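Local coordinates for putative cell adhesion protein (Bacteroides fragilis, PDB 4H40) that is probably a fimbrial (pilus) protein of the fimbrillin-like family, with a presumed role in cell adhesion, at residues H265-L270 with T287-T292; Y116-S121 with T150-V155. One frame throughout, in Å; residues are numbered along the deposited sequence.

Contact 1. Residues H265-L270 with T287-T292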
loop_
_atom_site.group_PDB
_atom_site.type_symbol
_atom_site.label_atom_id
_atom_site.label_comp_id
_atom_site.label_asym_id
_atom_site.label_seq_id
_atom_site.Cartn_x
_atom_site.Cartn_y
_atom_site.Cartn_z
ATOM N N HIS B 265 -0.482 -13.166 5.619
ATOM C CA HIS B 265 0.095 -12.747 6.891
ATOM C C HIS B 265 0.636 -11.325 6.787
ATOM O O HIS B 265 0.550 -10.710 5.734
ATOM C CB HIS B 265 1.184 -13.764 7.325
ATOM C CG HIS B 265 0.610 -15.116 7.609
ATOM N ND1 HIS B 265 0.486 -16.070 6.616
ATOM C CD2 HIS B 265 0.047 -15.596 8.748
ATOM C CE1 HIS B 265 -0.132 -17.101 7.190
ATOM N NE2 HIS B 265 -0.406 -16.862 8.474
ATOM N N SER B 266 1.090 -10.765 7.904
ATOM C CA SER B 266 1.679 -9.433 7.937
ATOM C C SER B 266 3.190 -9.486 8.147
ATOM O O SER B 266 3.698 -10.346 8.867
ATOM C CB SER B 266 1.061 -8.581 9.038
ATOM O OG SER B 266 -0.329 -8.475 8.837
ATOM N N ILE B 267 3.896 -8.545 7.509
ATOM C CA ILE B 267 5.319 -8.279 7.678
ATOM C C ILE B 267 5.377 -6.909 8.367
ATOM O O ILE B 267 4.923 -5.935 7.766
ATOM C CB ILE B 267 6.123 -8.337 6.332
ATOM C CG1 ILE B 267 6.246 -9.792 5.824
ATOM C CG2 ILE B 267 7.525 -7.705 6.499
ATOM C CD1 ILE B 267 6.595 -9.924 4.363
ATOM N N SER B 268 5.842 -6.842 9.631
ATOM C CA SER B 268 6.001 -5.565 10.319
ATOM C C SER B 268 7.418 -5.034 10.071
ATOM O O SER B 268 8.383 -5.801 9.974
ATOM C CB SER B 268 5.699 -5.664 11.807
ATOM O OG SER B 268 6.841 -5.910 12.605
ATOM N N VAL B 269 7.509 -3.715 9.914
ATOM C CA VAL B 269 8.728 -2.959 9.681
ATOM C C VAL B 269 8.800 -1.877 10.777
ATOM O O VAL B 269 7.992 -0.949 10.775
ATOM C CB VAL B 269 8.787 -2.370 8.244
ATOM C CG1 VAL B 269 10.013 -1.487 8.065
ATOM C CG2 VAL B 269 8.798 -3.471 7.199
ATOM N N LEU B 270 9.741 -2.030 11.732
ATOM C CA LEU B 270 9.930 -1.046 12.795
ATOM C C LEU B 270 11.134 -0.162 12.513
ATOM O O LEU B 270 12.253 -0.650 12.495
ATOM C CB LEU B 270 10.128 -1.715 14.153
ATOM C CG LEU B 270 8.944 -2.193 14.919
ATOM C CD1 LEU B 270 9.425 -2.800 16.212
ATOM C CD2 LEU B 270 8.009 -1.063 15.238
ATOM N N THR B 287 0.649 -6.227 4.820
ATOM C CA THR B 287 -0.100 -7.442 4.557
ATOM C C THR B 287 -0.116 -7.652 3.022
ATOM O O THR B 287 0.110 -6.693 2.274
ATOM C CB THR B 287 -1.476 -7.292 5.223
ATOM O OG1 THR B 287 -2.201 -8.532 5.213
ATOM C CG2 THR B 287 -2.284 -6.162 4.622
ATOM N N GLY B 288 -0.314 -8.902 2.594
ATOM C CA GLY B 288 -0.389 -9.303 1.189
ATOM C C GLY B 288 0.883 -9.129 0.389
ATOM O O GLY B 288 0.885 -8.397 -0.607
ATOM N N LEU B 289 1.974 -9.792 0.820
ATOM C CA LEU B 289 3.274 -9.663 0.169
ATOM C C LEU B 289 3.827 -11.008 -0.376
ATOM O O LEU B 289 3.779 -12.009 0.340
ATOM C CB LEU B 289 4.279 -9.040 1.159
ATOM C CG LEU B 289 4.455 -7.506 1.127
ATOM C CD1 LEU B 289 5.373 -7.040 2.239
ATOM C CD2 LEU B 289 5.045 -7.033 -0.205
ATOM N N TYR B 290 4.342 -11.003 -1.654
ATOM C CA TYR B 290 4.970 -12.122 -2.377
ATOM C C TYR B 290 6.364 -11.681 -2.826
ATOM O O TYR B 290 6.550 -11.080 -3.903
ATOM C CB TYR B 290 4.118 -12.612 -3.569
ATOM C CG TYR B 290 4.317 -14.081 -3.898
ATOM C CD1 TYR B 290 3.867 -15.077 -3.034
ATOM C CD2 TYR B 290 4.948 -14.475 -5.077
ATOM C CE1 TYR B 290 4.059 -16.428 -3.320
ATOM C CE2 TYR B 290 5.128 -15.827 -5.386
ATOM C CZ TYR B 290 4.689 -16.803 -4.502
ATOM O OH TYR B 290 4.870 -18.148 -4.783
ATOM N N LEU B 291 7.334 -11.887 -1.920
ATOM C CA LEU B 291 8.734 -11.492 -2.107
ATOM C C LEU B 291 9.442 -12.616 -2.838
ATOM O O LEU B 291 9.448 -13.757 -2.357
ATOM C CB LEU B 291 9.368 -11.187 -0.730
ATOM C CG LEU B 291 8.577 -10.239 0.237
ATOM C CD1 LEU B 291 9.277 -10.094 1.602
ATOM C CD2 LEU B 291 8.384 -8.870 -0.357
ATOM N N THR B 292 9.916 -12.339 -4.059
ATOM C CA THR B 292 10.592 -13.363 -4.865
ATOM C C THR B 292 12.051 -12.951 -5.181
ATOM O O THR B 292 12.415 -11.776 -5.068
ATOM C CB THR B 292 9.793 -13.679 -6.141
ATOM O OG1 THR B 292 9.575 -12.490 -6.899
ATOM C CG2 THR B 292 8.457 -14.271 -5.846
#
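Ile267 reaches across to Leu289 and Leu291, and its tip does the touching. Its CB stands on the side of the strand that faces residues 287-292. CG1 lies anti to the carbonyl carbon and beside the backbone N (chi1 -71°). Among the side-chain atoms of Ile267, CD1 alone meets the partner segment. It sits 3.8 Å from Leu289 CD1 and 4.1 Å from Leu289 CB, where the two side chains cross at about a right angle. The same CD1 is 3.9 Å from Leu291 CD1, and here the side chains meet tip to tip. The CD1 methyl of Ile267 thus touches both Leu289 and Leu291, alternate residues that both point toward it. Ile206 and Ala262 also pack on Ile267, which is buried.

The site is where a pair of strands passes from one sheet to another. The chain turns a corner at His265 and again at Gly288. Strands 260-262 and 289-291 belong to a small mixed sheet. Strands 266-275 and 278-287 belong to a four-stranded antiparallel sheet. Gly288 makes its turn with a positive phi of 65°, which favours glycine.

At the corner the backbones come close. Thr287 CA points its hydrogen at His265 O, with a CA to O distance of 3.5 Å. Thr287 OG1, anti to its own backbone N (chi1 -170°), also comes to 3.5 Å from His265 O. Ser266 OG approaches Thr287 CB at 4.0 Å. Thr287 also packs on Ser266 of the second subunit.

Contact 2. Residues Y116-S121 with T150-V155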
loop_
_atom_site.group_PDB
_atom_site.type_symbol
_atom_site.label_atom_id
_atom_site.label_comp_id
_atom_site.label_asym_id
_atom_site.label_seq_id
_atom_site.Cartn_x
_atom_site.Cartn_y
_atom_site.Cartn_z
ATOM N N TYR B 116 30.794 -29.423 -15.712
ATOM C CA TYR B 116 29.711 -28.475 -15.468
ATOM C C TYR B 116 30.207 -27.515 -14.429
ATOM O O TYR B 116 30.986 -27.920 -13.570
ATOM C CB TYR B 116 28.442 -29.186 -14.977
ATOM C CG TYR B 116 27.681 -29.902 -16.069
ATOM C CD1 TYR B 116 26.820 -29.207 -16.916
ATOM C CD2 TYR B 116 27.780 -31.281 -16.226
ATOM C CE1 TYR B 116 26.102 -29.862 -17.913
ATOM C CE2 TYR B 116 27.058 -31.950 -17.211
ATOM C CZ TYR B 116 26.221 -31.236 -18.056
ATOM O OH TYR B 116 25.504 -31.881 -19.035
ATOM N N PHE B 117 29.802 -26.253 -14.488
ATOM C CA PHE B 117 30.257 -25.331 -13.461
ATOM C C PHE B 117 29.156 -24.358 -13.070
ATOM O O PHE B 117 28.341 -23.936 -13.896
ATOM C CB PHE B 117 31.580 -24.602 -13.838
ATOM C CG PHE B 117 31.535 -23.693 -15.043
ATOM C CD1 PHE B 117 31.748 -24.194 -16.319
ATOM C CD2 PHE B 117 31.296 -22.327 -14.900
ATOM C CE1 PHE B 117 31.673 -23.354 -17.443
ATOM C CE2 PHE B 117 31.230 -21.483 -16.024
ATOM C CZ PHE B 117 31.425 -22.003 -17.288
ATOM N N ARG B 118 29.120 -24.050 -11.773
ATOM C CA ARG B 118 28.190 -23.108 -11.159
ATOM C C ARG B 118 28.990 -22.033 -10.444
ATOM O O ARG B 118 30.163 -22.246 -10.109
ATOM C CB ARG B 118 27.217 -23.807 -10.193
ATOM C CG ARG B 118 26.402 -24.903 -10.836
ATOM C CD ARG B 118 25.119 -25.148 -10.092
ATOM N NE ARG B 118 24.058 -25.426 -11.051
ATOM C CZ ARG B 118 22.878 -24.822 -11.075
ATOM N NH1 ARG B 118 22.557 -23.937 -10.147
ATOM N NH2 ARG B 118 22.000 -25.120 -12.011
ATOM N N ILE B 119 28.369 -20.861 -10.253
ATOM C CA ILE B 119 28.987 -19.707 -9.598
ATOM C C ILE B 119 28.123 -19.267 -8.453
ATOM O O ILE B 119 26.895 -19.332 -8.537
ATOM C CB ILE B 119 29.242 -18.494 -10.568
ATOM C CG1 ILE B 119 29.585 -18.878 -12.030
ATOM C CG2 ILE B 119 30.197 -17.442 -9.967
ATOM C CD1 ILE B 119 30.873 -19.549 -12.237
ATOM N N LEU B 120 28.782 -18.769 -7.406
ATOM C CA LEU B 120 28.206 -18.173 -6.202
ATOM C C LEU B 120 28.974 -16.911 -5.886
ATOM O O LEU B 120 30.200 -16.884 -6.057
ATOM C CB LEU B 120 28.278 -19.133 -5.004
ATOM C CG LEU B 120 27.535 -20.437 -5.110
ATOM C CD1 LEU B 120 28.204 -21.468 -4.286
ATOM C CD2 LEU B 120 26.088 -20.301 -4.685
ATOM N N SER B 121 28.278 -15.880 -5.410
ATOM C CA SER B 121 28.916 -14.636 -4.983
ATOM C C SER B 121 28.088 -14.035 -3.856
ATOM O O SER B 121 26.894 -13.782 -4.067
ATOM C CB SER B 121 29.102 -13.656 -6.136
ATOM O OG SER B 121 29.795 -12.506 -5.682
ATOM N N THR B 150 21.444 -17.111 -17.550
ATOM C CA THR B 150 22.106 -17.393 -16.277
ATOM C C THR B 150 22.230 -18.901 -15.966
ATOM O O THR B 150 22.879 -19.277 -14.979
ATOM C CB THR B 150 21.350 -16.678 -15.137
ATOM O OG1 THR B 150 20.031 -17.215 -15.013
ATOM C CG2 THR B 150 21.271 -15.194 -15.342
ATOM N N ALA B 151 21.635 -19.760 -16.814
ATOM C CA ALA B 151 21.664 -21.223 -16.668
ATOM C C ALA B 151 23.079 -21.755 -16.715
ATOM O O ALA B 151 23.950 -21.164 -17.373
ATOM C CB ALA B 151 20.827 -21.875 -17.753
HETATM N N MSE B 152 23.296 -22.873 -15.999
HETATM C CA MSE B 152 24.559 -23.591 -15.873
HETATM C C MSE B 152 25.061 -24.052 -17.236
HETATM O O MSE B 152 24.281 -24.518 -18.068
HETATM C CB MSE B 152 24.378 -24.789 -14.927
HETATM C CG MSE B 152 25.592 -25.696 -14.840
HETATM SE SE MSE B 152 25.339 -27.214 -13.664
HETATM C CE MSE B 152 23.885 -28.095 -14.597
ATOM N N THR B 153 26.376 -23.919 -17.451
ATOM C CA THR B 153 27.021 -24.315 -18.695
ATOM C C THR B 153 28.083 -25.362 -18.447
ATOM O O THR B 153 28.555 -25.561 -17.324
ATOM C CB THR B 153 27.610 -23.095 -19.426
ATOM O OG1 THR B 153 28.345 -22.277 -18.509
ATOM C CG2 THR B 153 26.545 -22.272 -20.113
ATOM N N ALA B 154 28.422 -26.065 -19.519
ATOM C CA ALA B 154 29.477 -27.058 -19.538
ATOM C C ALA B 154 30.671 -26.482 -20.288
ATOM O O ALA B 154 30.512 -25.597 -21.144
ATOM C CB ALA B 154 28.988 -28.340 -20.187
ATOM N N VAL B 155 31.868 -26.947 -19.927
ATOM C CA VAL B 155 33.132 -26.545 -20.552
ATOM C C VAL B 155 33.924 -27.795 -20.888
ATOM O O VAL B 155 33.949 -28.737 -20.096
ATOM C CB VAL B 155 33.949 -25.539 -19.681
ATOM C CG1 VAL B 155 34.309 -26.111 -18.299
ATOM C CG2 VAL B 155 35.193 -25.035 -20.422
#
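Phe117 N donates to Thr153 O (3.2 Å, 157° at the hydrogen), and strands 116-121 and 153-155 run roughly antiparallel, their directions 127° apart. Next to this bond, Tyr116 and Ala154 form a non-hydrogen-bonded pair. Their side chains share one face of the sheet, and Ala154 CB lies 4.0 Å from Tyr116 CE1. Met152, here selenomethionine, also packs obliquely on this ring, the two side chains crossing at about a right angle. Met152 CG lies anti to the backbone N (chi1 174°), 3.4 Å from Phe117 O, and a bend at chi3 places CE. That CE is 3.9 Å from Tyr116 CD1, and SE sits obliquely to the ring, 5.0 Å from its centroid. This is a Met-aromatic contact.

Strand 113-121 is flanked by strand 56-62 on one side and by strands 141-142 and 153-157 on the other. Residues 150-152 are the loop leading into strand 153-157 of this fimbrillin-like fold.

Arg118 crosses Met152 at about a right angle. Its guanidinium presents an edge, in plane, to Met152 SE, 3.4 Å from NE. Asp145 ties the two residues together: it takes a salt bridge from Arg118 NH2 and a hydrogen bond from Met152 N. Trp221 adds a cation-pi contact to Arg118.

Phe117 lies on the other face with Thr153. Its CD1 touches Val155 CG1 at 3.8 Å. Thr153 OG1 approaches Phe117 CZ obliquely. Leu172 packs on both Phe117 and Val155.

Followed from the N terminus, the chain reaches contact 2 first. Residues 116-121 and 150-155 close a 28-residue connection that is mostly loop, with the short strand 141-142 inside it. Contact 2 pairs strand 153-157 with strand 113-121. Contact 1 follows in series, so the two loops neither nest nor cross. Its 16 intervening residues are nearly all strand, belonging to the hairpin of strands 266-275 and 278-287. Contact 1 ties the base of that hairpin to the neighbouring strand 289-291. The contacts lie on opposite sides of the chain's centre. The centres of contact 1 and contact 2 are about 32 Å apart, and the two do not touch.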